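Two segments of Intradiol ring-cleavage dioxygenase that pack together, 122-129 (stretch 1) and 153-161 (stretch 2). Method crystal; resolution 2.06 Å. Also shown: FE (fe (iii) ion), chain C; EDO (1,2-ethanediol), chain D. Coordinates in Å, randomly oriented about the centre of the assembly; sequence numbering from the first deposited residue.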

# COMPACT_ATOMS: atom_id res chain seq x y z
N GLY A 122 -8.83 -9.20 1.52
CA GLY A 122 -9.18 -10.43 2.20
C GLY A 122 -7.96 -11.30 2.49
O GLY A 122 -6.90 -11.15 1.87
N LEU A 123 -8.12 -12.21 3.45
CA LEU A 123 -7.07 -13.17 3.77
C LEU A 123 -7.00 -14.32 2.75
O LEU A 123 -8.03 -14.75 2.20
N TYR A 124 -5.79 -14.83 2.54
CA TYR A 124 -5.56 -15.98 1.68
C TYR A 124 -4.52 -16.90 2.34
O TYR A 124 -3.96 -16.53 3.38
N PRO A 125 -4.29 -18.12 1.79
CA PRO A 125 -3.48 -19.06 2.59
C PRO A 125 -2.06 -18.61 2.97
O PRO A 125 -1.28 -18.13 2.14
N GLY A 126 -1.74 -18.77 4.25
CA GLY A 126 -0.40 -18.57 4.75
C GLY A 126 -0.00 -17.14 5.07
O GLY A 126 1.07 -16.92 5.62
N ARG A 127 -0.83 -16.16 4.73
CA ARG A 127 -0.42 -14.77 4.91
C ARG A 127 -1.38 -13.98 5.77
O ARG A 127 -2.60 -14.15 5.70
N THR A 128 -0.82 -13.07 6.56
CA THR A 128 -1.63 -12.08 7.24
C THR A 128 -2.13 -11.05 6.22
O THR A 128 -1.75 -11.10 5.04
N ARG A 129 -2.99 -10.14 6.65
CA ARG A 129 -3.58 -9.16 5.75
C ARG A 129 -2.54 -8.09 5.33
O ARG A 129 -1.79 -7.58 6.17
N PRO A 153 -4.86 -11.14 13.97
CA PRO A 153 -4.30 -12.35 14.58
C PRO A 153 -3.14 -12.94 13.77
O PRO A 153 -2.18 -13.41 14.36
N ARG A 154 -3.21 -12.89 12.44
CA ARG A 154 -2.16 -13.49 11.63
C ARG A 154 -0.82 -12.75 11.67
O ARG A 154 0.19 -13.24 11.17
N ASN A 155 -0.80 -11.58 12.29
CA ASN A 155 0.47 -10.88 12.51
C ASN A 155 1.39 -11.70 13.42
O ASN A 155 2.61 -11.55 13.36
N THR A 156 0.81 -12.58 14.23
CA THR A 156 1.59 -13.44 15.11
C THR A 156 1.99 -14.74 14.42
O THR A 156 2.89 -15.43 14.88
N THR A 157 1.32 -15.09 13.32
CA THR A 157 1.63 -16.35 12.65
C THR A 157 2.48 -16.16 11.40
O THR A 157 3.21 -17.06 10.99
N ASP A 158 2.40 -14.98 10.79
CA ASP A 158 3.08 -14.73 9.52
C ASP A 158 4.48 -14.19 9.78
O ASP A 158 4.65 -13.05 10.21
N ALA A 159 5.48 -15.02 9.50
CA ALA A 159 6.88 -14.67 9.70
C ALA A 159 7.31 -13.44 8.91
O ALA A 159 8.29 -12.78 9.25
N LEU A 160 6.58 -13.12 7.84
CA LEU A 160 6.92 -11.97 7.01
C LEU A 160 6.51 -10.65 7.66
O LEU A 160 6.96 -9.59 7.26
N PHE A 161 5.64 -10.73 8.66
CA PHE A 161 5.09 -9.54 9.29
C PHE A 161 6.19 -8.70 9.93
O PHE A 161 7.12 -9.25 10.50

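This is a compact, mainly polar contact between two segments, burying 437 Å² in total, in which charged side chains of each stretch bind acceptors or donors on the other. Asp 158 points toward stretch 1 with chi1 t (-173°), and its OD2 accepts three hydrogen bonds: from Thr 128 N at 2.9 Å (165° at the hydrogen), and from Arg 127 NE and Arg 127 NH2, both at 3.1 Å, as part of a salt bridge. Its OD1 accepts from Leu 160 N at 2.8 Å, within the type I turn.

The CA-to-CB bond of Arg 127 points away, yet chi1 m and an off-well chi2 of -117° bring its end back. Leu 160 CD2 lies over one guanidinium face, while Arg 127 NH1 donates to EDO O1 at 2.7 Å. That diol, probably from the crystallisation liquor, chelates the iron through O1 and O2, both 2.4 Å from FE; Tyr 124 OH binds FE at 2.0 Å.

Arg 154, m, t, t through chi3, reaches the type II turn. Its NH2 donates to Tyr 124 O at 2.9 Å and Arg 127 O at 3.0 Å, both near the guanidinium plane, with Leu 123 CD1 over one face. Thr 128 (chi1 t) points inward, and its OG1 donates to Asn 155 OD1 at 2.8 Å. Water 1 lies 3.0 Å from Asn 155 OD1 and 2.5 Å from Arg 129 O.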

# COMPACT_ATOMS: atom_id res chain seq x y z
CB LEU A 123 -7.32 -13.78 5.14
CG LEU A 123 -7.20 -12.87 6.36
CD1 LEU A 123 -7.45 -13.72 7.60
CD2 LEU A 123 -5.83 -12.22 6.40
CB TYR A 124 -5.19 -15.54 0.26
CG TYR A 124 -3.91 -14.75 0.09
CD1 TYR A 124 -2.69 -15.39 -0.06
CD2 TYR A 124 -3.94 -13.36 0.01
CE1 TYR A 124 -1.52 -14.68 -0.24
CE2 TYR A 124 -2.76 -12.63 -0.18
CZ TYR A 124 -1.56 -13.30 -0.31
OH TYR A 124 -0.39 -12.59 -0.49
CB PRO A 125 -3.45 -20.33 1.73
CG PRO A 125 -4.77 -20.27 0.95
CD PRO A 125 -4.91 -18.79 0.63
CB ARG A 127 -0.26 -14.06 3.55
CG ARG A 127 0.74 -14.69 2.60
CD ARG A 127 1.91 -13.78 2.26
NE ARG A 127 2.30 -12.93 3.38
CZ ARG A 127 2.63 -11.65 3.25
NH1 ARG A 127 2.62 -11.08 2.05
NH2 ARG A 127 2.97 -10.94 4.32
CB THR A 128 -0.85 -11.37 8.35
OG1 THR A 128 -1.76 -10.63 9.17
CG2 THR A 128 0.19 -10.44 7.76
CB ARG A 129 -4.76 -8.51 6.45
CG ARG A 129 -5.77 -7.95 5.49
CD ARG A 129 -6.94 -7.32 6.22
NE ARG A 129 -7.48 -8.20 7.25
CZ ARG A 129 -8.39 -9.14 7.06
NH1 ARG A 129 -8.90 -9.37 5.84
NH2 ARG A 129 -8.80 -9.86 8.10
CB PRO A 153 -5.50 -13.31 14.61
CG PRO A 153 -6.67 -12.40 14.76
CD PRO A 153 -6.33 -11.18 13.93
CB ARG A 154 -2.64 -13.72 10.19
CG ARG A 154 -3.64 -14.88 10.07
CD ARG A 154 -4.06 -15.06 8.63
NE ARG A 154 -4.89 -16.24 8.46
CZ ARG A 154 -5.00 -16.91 7.32
NH1 ARG A 154 -5.78 -17.98 7.26
NH2 ARG A 154 -4.33 -16.51 6.24
CB ASN A 155 0.23 -9.50 13.11
CG ASN A 155 -0.41 -8.54 12.12
OD1 ASN A 155 -0.54 -8.83 10.91
ND2 ASN A 155 -0.83 -7.40 12.62
CB THR A 156 0.83 -13.78 16.41
OG1 THR A 156 -0.28 -14.62 16.11
CG2 THR A 156 0.33 -12.51 17.08
CB THR A 157 0.34 -17.14 12.28
OG1 THR A 157 -0.51 -16.33 11.47
CG2 THR A 157 -0.41 -17.54 13.53
CB ASP A 158 2.26 -13.74 8.69
CG ASP A 158 2.80 -13.55 7.28
OD1 ASP A 158 3.98 -13.83 7.02
OD2 ASP A 158 2.03 -13.08 6.42
CB ALA A 159 7.77 -15.85 9.36
CB LEU A 160 6.26 -12.08 5.65
CG LEU A 160 7.08 -12.60 4.47
CD1 LEU A 160 7.39 -14.08 4.64
CD2 LEU A 160 6.33 -12.35 3.17
CB PHE A 161 4.05 -9.91 10.35
CG PHE A 161 3.62 -8.75 11.19
CD1 PHE A 161 2.71 -7.83 10.70
CD2 PHE A 161 4.16 -8.55 12.46
CE1 PHE A 161 2.33 -6.74 11.46
CE2 PHE A 161 3.78 -7.46 13.23
CZ PHE A 161 2.86 -6.55 12.72
FE FE C . 0.21 -10.82 -1.33
C1 EDO D . 2.69 -12.96 -1.31
O1 EDO D . 2.22 -11.84 -0.55
C2 EDO D . 1.74 -13.27 -2.48
O2 EDO D . 1.25 -12.05 -3.07
O HOH W 1 -1.70 -7.27 8.68